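Local coordinates for fumarase E (Shigella flexneri 2a str. 2457T, PDB 3C8G), which probably catalyses the addition of water to fumarate to form malate, acting as a homodimer of the MtlR/FumE family, at residues Leu61-Gly65 and Pro66-Ile70. Residues are numbered along the deposited sequence; the frame is centred on the assembly and turned at random.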
ATOM      1  N   LEU B  61       4.261   7.820  -1.908  1.00 62.94           N
ATOM      2  CA  LEU B  61       3.759   8.841  -1.012  1.00 63.63           C
ATOM      3  C   LEU B  61       3.197  10.049  -1.766  1.00 64.26           C
ATOM      4  O   LEU B  61       2.792  11.040  -1.150  1.00 64.46           O
ATOM      5  CB  LEU B  61       4.880   9.290  -0.064  1.00 63.30           C
ATOM      6  CG  LEU B  61       5.419   8.254   0.922  1.00 63.38           C
ATOM      7  CD1 LEU B  61       6.542   8.851   1.736  1.00 63.67           C
ATOM      8  CD2 LEU B  61       4.323   7.730   1.834  1.00 64.39           C
ATOM      9  N   ALA B  62       3.175   9.966  -3.093  1.00 64.80           N
ATOM     10  CA  ALA B  62       2.849  11.123  -3.922  1.00 65.43           C
ATOM     11  C   ALA B  62       1.404  11.515  -3.705  1.00 66.09           C
ATOM     12  O   ALA B  62       0.583  10.661  -3.351  1.00 65.92           O
ATOM     13  CB  ALA B  62       3.117  10.820  -5.389  1.00 65.00           C
ATOM     14  N   GLN B  63       1.085  12.797  -3.895  1.00 67.11           N
ATOM     15  CA  GLN B  63      -0.315  13.194  -3.825  1.00 68.21           C
ATOM     16  C   GLN B  63      -1.117  12.299  -4.772  1.00 68.19           C
ATOM     17  O   GLN B  63      -0.685  12.028  -5.897  1.00 68.17           O
ATOM     18  CB  GLN B  63      -0.541  14.661  -4.173  1.00 68.32           C
ATOM     19  CG  GLN B  63      -2.047  15.036  -4.118  1.00 70.84           C
ATOM     20  CD  GLN B  63      -2.445  16.059  -5.181  1.00 73.68           C
ATOM     21  OE1 GLN B  63      -2.083  17.238  -5.080  1.00 74.23           O
ATOM     22  NE2 GLN B  63      -3.187  15.612  -6.209  1.00 72.96           N
ATOM     23  N   SER B  64      -2.254  11.814  -4.274  1.00 68.27           N
ATOM     24  CA  SER B  64      -3.205  10.997  -5.033  1.00 68.29           C
ATOM     25  C   SER B  64      -2.723   9.582  -5.309  1.00 68.07           C
ATOM     26  O   SER B  64      -3.420   8.823  -5.982  1.00 68.51           O
ATOM     27  CB  SER B  64      -3.639  11.689  -6.331  1.00 68.40           C
ATOM     28  OG  SER B  64      -4.219  12.954  -6.043  1.00 69.04           O
ATOM     29  N   GLY B  65      -1.551   9.234  -4.775  1.00 67.41           N
ATOM     30  CA  GLY B  65      -1.008   7.883  -4.884  1.00 67.22           C
ATOM     31  C   GLY B  65      -1.752   6.805  -4.108  1.00 67.18           C
ATOM     32  O   GLY B  65      -2.803   7.069  -3.522  1.00 67.43           O
ATOM     33  N   PRO B  66      -1.204   5.575  -4.090  1.00 67.20           N
ATOM     34  CA  PRO B  66      -1.820   4.398  -3.459  1.00 67.56           C
ATOM     35  C   PRO B  66      -1.923   4.468  -1.925  1.00 67.98           C
ATOM     36  O   PRO B  66      -2.481   3.573  -1.303  1.00 67.89           O
ATOM     37  CB  PRO B  66      -0.866   3.265  -3.859  1.00 67.35           C
ATOM     38  CG  PRO B  66       0.432   3.937  -4.052  1.00 66.81           C
ATOM     39  CD  PRO B  66       0.091   5.228  -4.704  1.00 66.91           C
ATOM     40  N   LEU B  67      -1.372   5.520  -1.329  1.00 68.67           N
ATOM     41  CA  LEU B  67      -1.432   5.735   0.113  1.00 68.66           C
ATOM     42  C   LEU B  67      -1.959   7.141   0.505  1.00 68.98           C
ATOM     43  O   LEU B  67      -1.828   7.554   1.653  1.00 68.87           O
ATOM     44  CB  LEU B  67      -0.059   5.467   0.721  1.00 68.50           C
ATOM     45  CG  LEU B  67       0.401   4.014   0.822  1.00 68.62           C
ATOM     46  CD1 LEU B  67       1.912   3.971   0.770  1.00 69.19           C
ATOM     47  CD2 LEU B  67      -0.113   3.353   2.097  1.00 67.88           C
ATOM     48  N   ASP B  68      -2.549   7.864  -0.451  1.00 69.33           N
ATOM     49  CA  ASP B  68      -3.236   9.134  -0.168  1.00 69.65           C
ATOM     50  C   ASP B  68      -4.711   8.794   0.148  1.00 69.63           C
ATOM     51  O   ASP B  68      -5.646   9.297  -0.488  1.00 69.31           O
ATOM     52  CB  ASP B  68      -3.111  10.099  -1.369  1.00 69.65           C
ATOM     53  CG  ASP B  68      -3.254  11.587  -0.981  1.00 69.97           C
ATOM     54  OD1 ASP B  68      -3.648  11.915   0.175  1.00 67.93           O
ATOM     55  OD2 ASP B  68      -2.967  12.438  -1.863  1.00 69.12           O
ATOM     56  N   ASP B  69      -4.891   7.904   1.117  1.00 69.55           N
ATOM     57  CA  ASP B  69      -6.202   7.443   1.550  1.00 69.75           C
ATOM     58  C   ASP B  69      -6.042   7.000   3.007  1.00 69.29           C
ATOM     59  O   ASP B  69      -5.339   6.029   3.285  1.00 69.59           O
ATOM     60  CB  ASP B  69      -6.641   6.282   0.662  1.00 70.19           C
ATOM     61  CG  ASP B  69      -7.977   5.668   1.075  1.00 72.51           C
ATOM     62  OD1 ASP B  69      -8.961   5.850   0.326  1.00 77.49           O
ATOM     63  OD2 ASP B  69      -8.057   4.968   2.111  1.00 74.37           O
ATOM     64  N   ILE B  70      -6.678   7.706   3.937  1.00 68.40           N
ATOM     65  CA  ILE B  70      -6.468   7.415   5.357  1.00 68.00           C
ATOM     66  C   ILE B  70      -6.636   5.944   5.730  1.00 67.36           C
ATOM     67  O   ILE B  70      -5.921   5.438   6.565  1.00 67.16           O
ATOM     68  CB  ILE B  70      -7.282   8.359   6.305  1.00 68.21           C
ATOM     69  CG1 ILE B  70      -6.586   8.463   7.661  1.00 68.59           C
ATOM     70  CG2 ILE B  70      -8.738   7.925   6.437  1.00 66.75           C
ATOM     71  CD1 ILE B  70      -6.963   9.729   8.449  1.00 70.41           C
TER
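Asp68 reaches back over the preceding turn and takes the backbone N-H of Ser64 on OD2, 2.6 Å from N to OD2 and almost straight at 174°. The oxygen offers its anti lone pair, the one turned away from OD1; OD1, the other oxygen, forms a salt bridge with Arg38 of helix 29-40. With CG anti to the backbone N (chi1 -156°), the carboxylate is carried back to Ser64 N, one oxygen serving each partner. Gln63 adds a looser touch, its CG 3.6 Å from Asp68 OD2. A bend at chi2 (-145°) instead turns the Gln63 amide to its neighbour, where NE2 donates a hydrogen bond to Ser64 OG at 2.9 Å, nearly in the amide plane. At the backbone of the same aspartate, Asp68 N bonds to Gly65 O at 3.2 Å, approaching from above the carbonyl plane. This closes the type I turn Gly65-Asp68; the preceding type II turn, Ala62-Gly65, is closed by Gly65 N on Ala62 O at 2.9 Å. Pro66 packs against Leu60 and an apolar side chain of the neighbouring subunit, while Leu67 lies on Val72 and Leu76. Two consecutive beta turns sharing Gly65 thus lead into helix 70-79, where the Asp69 carboxylate provides the N-cap by accepting the N-H of Val72.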